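Local coordinates for transcriptional regulatory protein (Chlamydia trachomatis, PDB 3Q7R) that binds DNA, including its own promoter, and may act as a global positive regulator of transcription, at residues 57-67 with 90-101. Numbering follows the deposited sequence.
Sequences EYSLLPREIRS and DLLDRGFWYLIR. With EDO (1,2-ethanediol), chain C.
Arg-94, next to Gly-95 where helix 85-93 gives way to loop, reaches Ile-65 in the loop that follows strand 51-57 of this CheY-like receiver fold, a five-stranded parallel sheet of order 2-1-3-4-5. The grip is side-on: Arg-94 NE and NH2 each donate to Ile-65 O at 3.0 Å, with the oxygen in the guanidinium plane. NH2 also makes a weak bond to Pro-62 O; Arg-63 O sits 3.2 Å above Arg-94 CZ without hydrogen bonding, and Phe-96 CD2 lies off-centre over the opposite face. A bend at chi3 (62°) turns the group toward the loop, and a salt bridge from NH1 to Asp-90 OD2 further fixes its rotation. The tight apolar side lies next to it: Leu-61 CD2 packs 3.6 Å from Leu-91 CD2 and also over a face of Phe-96, and Leu-91 CD2 meets the edge of the Tyr-58 ring. Gly-95 forms a Schellman motif just beyond Arg-94 O, which accepts a straight bond from Ser-67 N.

The outer side is looser and wetter. Water 3 joins Arg-63 to Asp-90, water 1 links Asp-90 OD2 to Tyr-58 OH, and Arg-66 NH2 bonds Asp-93 O, which lies 29° out of the guanidinium plane.

A second, well-held site lies at the C-terminal ends of strands 51-57 and 97-100, where Glu-57 and Arg-101 probably replace the phosphoacceptor aspartate and conserved lysine of typical receivers. Ser-19 and His-21 also bind Glu-57 OE2, and Asp-81 pairs with Arg-101. Both carboxylate oxygens use their syn lone pairs, Arg-101 NH1 2.8 Å from Glu-57 OE1 and Arg-101 NH2 2.8 Å from Glu-57 OE2.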
loop_
_atom_site.group_PDB
_atom_site.type_symbol
_atom_site.label_atom_id
_atom_site.label_comp_id
_atom_site.label_asym_id
_atom_site.label_seq_id
_atom_site.Cartn_x
_atom_site.Cartn_y
_atom_site.Cartn_z
ATOM N N GLU A 57 0.171 -11.411 7.601
ATOM C CA GLU A 57 0.277 -10.672 8.831
ATOM C C GLU A 57 1.743 -10.341 9.157
ATOM O O GLU A 57 2.645 -11.204 9.039
ATOM C CB GLU A 57 -0.222 -11.555 9.979
ATOM C CG GLU A 57 -1.707 -11.840 9.863
ATOM C CD GLU A 57 -2.561 -10.650 10.202
ATOM O OE1 GLU A 57 -2.051 -9.575 10.584
ATOM O OE2 GLU A 57 -3.792 -10.745 10.024
ATOM N N TYR A 58 1.988 -9.114 9.620
ATOM C CA TYR A 58 3.347 -8.765 10.005
ATOM C C TYR A 58 3.877 -9.738 11.081
ATOM O O TYR A 58 5.054 -10.115 11.080
ATOM C CB TYR A 58 3.384 -7.327 10.500
ATOM C CG TYR A 58 4.794 -6.861 10.851
ATOM C CD1 TYR A 58 5.705 -6.563 9.818
ATOM C CD2 TYR A 58 5.193 -6.743 12.167
ATOM C CE1 TYR A 58 7.007 -6.126 10.130
ATOM C CE2 TYR A 58 6.505 -6.317 12.485
ATOM C CZ TYR A 58 7.365 -5.988 11.432
ATOM O OH TYR A 58 8.663 -5.549 11.753
ATOM N N SER A 59 3.021 -10.131 12.026
ATOM C CA SER A 59 3.462 -11.098 13.013
ATOM C C SER A 59 3.874 -12.455 12.463
ATOM O O SER A 59 4.477 -13.252 13.224
ATOM C CB SER A 59 2.412 -11.319 14.102
ATOM O OG SER A 59 2.173 -10.122 14.878
ATOM N N LEU A 60 3.573 -12.734 11.193
ATOM C CA LEU A 60 3.932 -14.001 10.561
ATOM C C LEU A 60 4.978 -13.776 9.473
ATOM O O LEU A 60 5.403 -14.738 8.809
ATOM C CB LEU A 60 2.730 -14.710 10.004
ATOM C CG LEU A 60 1.742 -15.160 11.086
ATOM C CD1 LEU A 60 0.400 -15.652 10.465
ATOM C CD2 LEU A 60 2.435 -16.230 11.941
ATOM N N LEU A 61 5.425 -12.524 9.318
ATOM C CA LEU A 61 6.348 -12.201 8.191
ATOM C C LEU A 61 7.803 -12.314 8.690
ATOM O O LEU A 61 8.233 -11.564 9.565
ATOM C CB LEU A 61 6.147 -10.773 7.744
ATOM C CG LEU A 61 6.943 -10.461 6.466
ATOM C CD1 LEU A 61 6.391 -11.078 5.188
ATOM C CD2 LEU A 61 6.937 -8.909 6.329
ATOM N N PRO A 62 8.547 -13.293 8.212
ATOM C CA PRO A 62 9.961 -13.341 8.670
ATOM C C PRO A 62 10.701 -12.019 8.430
ATOM O O PRO A 62 10.551 -11.360 7.400
ATOM C CB PRO A 62 10.597 -14.390 7.738
ATOM C CG PRO A 62 9.423 -15.263 7.329
ATOM C CD PRO A 62 8.275 -14.284 7.161
ATOM N N ARG A 63 11.527 -11.649 9.403
ATOM C CA ARG A 63 12.128 -10.318 9.330
ATOM C C ARG A 63 13.248 -10.238 8.310
ATOM O O ARG A 63 13.609 -9.118 7.949
ATOM C CB ARG A 63 12.710 -9.967 10.690
ATOM C CG ARG A 63 11.639 -9.444 11.665
ATOM C CD ARG A 63 11.355 -7.933 11.314
ATOM N NE ARG A 63 12.532 -7.188 11.767
ATOM C CZ ARG A 63 12.728 -6.831 13.035
ATOM N NH1 ARG A 63 11.808 -7.129 13.960
ATOM N NH2 ARG A 63 13.846 -6.180 13.399
ATOM N N GLU A 64 13.771 -11.394 7.895
ATOM C CA GLU A 64 14.952 -11.421 7.005
ATOM C C GLU A 64 14.498 -11.250 5.520
ATOM O O GLU A 64 15.270 -10.817 4.678
ATOM C CB GLU A 64 15.722 -12.739 7.211
ATOM C CG GLU A 64 16.105 -12.988 8.679
ATOM C CD GLU A 64 14.948 -13.546 9.540
ATOM O OE1 GLU A 64 13.892 -13.973 8.983
ATOM O OE2 GLU A 64 15.107 -13.537 10.793
ATOM N N ILE A 65 13.259 -11.555 5.198
ATOM C CA ILE A 65 12.950 -11.694 3.781
ATOM C C ILE A 65 12.634 -10.381 3.044
ATOM O O ILE A 65 12.365 -9.354 3.622
ATOM C CB ILE A 65 11.809 -12.726 3.523
ATOM C CG1 ILE A 65 10.488 -12.175 4.019
ATOM C CG2 ILE A 65 12.238 -14.115 4.159
ATOM C CD1 ILE A 65 9.216 -13.002 3.434
ATOM N N ARG A 66 12.738 -10.414 1.725
ATOM C CA ARG A 66 12.507 -9.215 0.932
ATOM C C ARG A 66 11.614 -9.526 -0.259
ATOM O O ARG A 66 11.491 -10.678 -0.676
ATOM C CB ARG A 66 13.833 -8.724 0.219
ATOM C CG ARG A 66 14.973 -8.361 1.108
ATOM C CD ARG A 66 16.178 -7.886 0.271
ATOM N NE ARG A 66 15.873 -6.662 -0.414
ATOM C CZ ARG A 66 15.736 -5.499 0.225
ATOM N NH1 ARG A 66 15.873 -5.472 1.546
ATOM N NH2 ARG A 66 15.442 -4.383 -0.463
ATOM N N SER A 67 10.991 -8.479 -0.819
ATOM C CA SER A 67 10.289 -8.574 -2.085
ATOM C C SER A 67 11.110 -7.726 -3.081
ATOM O O SER A 67 11.040 -6.482 -3.096
ATOM C CB SER A 67 8.853 -8.021 -1.977
ATOM O OG SER A 67 8.111 -8.279 -3.193
ATOM N N ASP A 90 11.255 0.028 7.447
ATOM C CA ASP A 90 11.891 -1.275 7.142
ATOM C C ASP A 90 11.063 -2.114 6.140
ATOM O O ASP A 90 11.632 -2.674 5.173
ATOM C CB ASP A 90 12.127 -2.057 8.451
ATOM C CG ASP A 90 12.727 -3.424 8.217
ATOM O OD1 ASP A 90 13.915 -3.491 7.854
ATOM O OD2 ASP A 90 11.997 -4.412 8.424
ATOM N N LEU A 91 9.724 -2.106 6.318
ATOM C CA LEU A 91 8.862 -2.850 5.374
ATOM C C LEU A 91 8.993 -2.280 3.978
ATOM O O LEU A 91 9.199 -3.029 2.995
ATOM C CB LEU A 91 7.378 -2.798 5.757
ATOM C CG LEU A 91 7.003 -3.772 6.883
ATOM C CD1 LEU A 91 5.571 -3.441 7.354
ATOM C CD2 LEU A 91 7.106 -5.285 6.454
ATOM N N LEU A 92 8.911 -0.961 3.875
ATOM C CA LEU A 92 8.920 -0.334 2.553
ATOM C C LEU A 92 10.282 -0.578 1.864
ATOM O O LEU A 92 10.366 -0.861 0.657
ATOM C CB LEU A 92 8.655 1.152 2.690
ATOM C CG LEU A 92 7.232 1.481 3.212
ATOM C CD1 LEU A 92 7.203 2.969 3.693
ATOM C CD2 LEU A 92 6.135 1.235 2.123
ATOM N N ASP A 93 11.341 -0.461 2.654
ATOM C CA ASP A 93 12.684 -0.624 2.092
ATOM C C ASP A 93 12.942 -2.077 1.678
ATOM O O ASP A 93 13.766 -2.323 0.773
ATOM C CB ASP A 93 13.753 -0.200 3.110
ATOM C CG ASP A 93 13.860 1.330 3.274
ATOM O OD1 ASP A 93 13.203 2.064 2.526
ATOM O OD2 ASP A 93 14.657 1.746 4.167
ATOM N N ARG A 94 12.256 -3.025 2.312
ATOM C CA ARG A 94 12.353 -4.426 1.946
ATOM C C ARG A 94 11.431 -4.800 0.776
ATOM O O ARG A 94 11.429 -5.950 0.365
ATOM C CB ARG A 94 12.038 -5.330 3.168
ATOM C CG ARG A 94 13.183 -5.325 4.221
ATOM C CD ARG A 94 12.625 -5.749 5.631
ATOM N NE ARG A 94 12.103 -7.076 5.562
ATOM C CZ ARG A 94 11.233 -7.625 6.396
ATOM N NH1 ARG A 94 10.660 -6.970 7.451
ATOM N NH2 ARG A 94 10.893 -8.869 6.169
ATOM N N GLY A 95 10.645 -3.842 0.276
ATOM C CA GLY A 95 9.769 -4.077 -0.867
ATOM C C GLY A 95 8.337 -4.391 -0.573
ATOM O O GLY A 95 7.575 -4.735 -1.499
ATOM N N PHE A 96 7.917 -4.200 0.676
ATOM C CA PHE A 96 6.541 -4.549 1.046
ATOM C C PHE A 96 5.676 -3.299 1.306
ATOM O O PHE A 96 5.948 -2.530 2.244
ATOM C CB PHE A 96 6.559 -5.328 2.362
ATOM C CG PHE A 96 7.342 -6.614 2.277
ATOM C CD1 PHE A 96 6.839 -7.691 1.569
ATOM C CD2 PHE A 96 8.567 -6.752 2.938
ATOM C CE1 PHE A 96 7.575 -8.907 1.510
ATOM C CE2 PHE A 96 9.276 -7.966 2.871
ATOM C CZ PHE A 96 8.769 -9.027 2.120
ATOM N N TRP A 97 4.589 -3.203 0.553
ATOM C CA TRP A 97 3.537 -2.281 0.894
ATOM C C TRP A 97 2.695 -2.895 2.036
ATOM O O TRP A 97 2.752 -4.115 2.275
ATOM C CB TRP A 97 2.661 -1.976 -0.367
ATOM C CG TRP A 97 1.578 -0.950 -0.146
ATOM C CD1 TRP A 97 0.228 -1.100 -0.373
ATOM C CD2 TRP A 97 1.742 0.383 0.334
ATOM N NE1 TRP A 97 -0.459 0.066 -0.044
ATOM C CE2 TRP A 97 0.439 0.995 0.382
ATOM C CE3 TRP A 97 2.846 1.121 0.728
ATOM C CZ2 TRP A 97 0.232 2.291 0.831
ATOM C CZ3 TRP A 97 2.632 2.459 1.178
ATOM C CH2 TRP A 97 1.327 3.007 1.228
ATOM N N TYR A 98 1.903 -2.066 2.725
ATOM C CA TYR A 98 1.217 -2.578 3.929
ATOM C C TYR A 98 -0.048 -1.784 4.204
ATOM O O TYR A 98 -0.213 -0.672 3.666
ATOM C CB TYR A 98 2.114 -2.507 5.218
ATOM C CG TYR A 98 2.631 -1.113 5.500
ATOM C CD1 TYR A 98 1.857 -0.189 6.152
ATOM C CD2 TYR A 98 3.916 -0.741 5.074
ATOM C CE1 TYR A 98 2.350 1.109 6.404
ATOM C CE2 TYR A 98 4.416 0.535 5.298
ATOM C CZ TYR A 98 3.623 1.451 5.921
ATOM O OH TYR A 98 4.087 2.759 6.159
ATOM N N LEU A 99 -0.949 -2.396 4.964
ATOM C CA LEU A 99 -2.109 -1.716 5.562
ATOM C C LEU A 99 -1.908 -1.814 7.059
ATOM O O LEU A 99 -1.436 -2.869 7.548
ATOM C CB LEU A 99 -3.423 -2.456 5.246
ATOM C CG LEU A 99 -3.787 -2.518 3.762
ATOM C CD1 LEU A 99 -4.995 -3.428 3.518
ATOM C CD2 LEU A 99 -4.095 -1.085 3.332
ATOM N N ILE A 100 -2.331 -0.787 7.812
ATOM C CA ILE A 100 -2.267 -0.808 9.266
ATOM C C ILE A 100 -3.696 -0.883 9.774
ATOM O O ILE A 100 -4.598 -0.201 9.222
ATOM C CB ILE A 100 -1.548 0.413 9.834
ATOM C CG1 ILE A 100 -0.108 0.446 9.277
ATOM C CG2 ILE A 100 -1.605 0.382 11.392
ATOM C CD1 ILE A 100 0.812 1.549 9.915
ATOM N N ARG A 101 -3.918 -1.727 10.790
ATOM C CA ARG A 101 -5.246 -1.890 11.354
ATOM C C ARG A 101 -5.771 -0.536 11.902
ATOM O O ARG A 101 -5.015 0.346 12.301
ATOM C CB ARG A 101 -5.230 -2.980 12.451
ATOM C CG ARG A 101 -5.174 -4.409 11.844
ATOM C CD ARG A 101 -5.275 -5.577 12.878
ATOM N NE ARG A 101 -5.688 -6.713 12.120
ATOM C CZ ARG A 101 -4.855 -7.546 11.482
ATOM N NH1 ARG A 101 -3.529 -7.474 11.658
ATOM N NH2 ARG A 101 -5.361 -8.482 10.693
HETATM C C1 EDO C . -1.195 3.014 6.379
HETATM O O1 EDO C . -0.800 4.067 7.259
HETATM C C2 EDO C . -2.667 2.745 6.682
HETATM O O2 EDO C . -3.029 1.476 6.166
HETATM O O HOH W 1 9.568 -4.144 9.575
HETATM O O HOH W 2 8.991 -8.813 9.170
HETATM O O HOH W 3 13.743 -6.617 9.139
HETATM O O HOH W 4 16.141 -3.102 3.053
#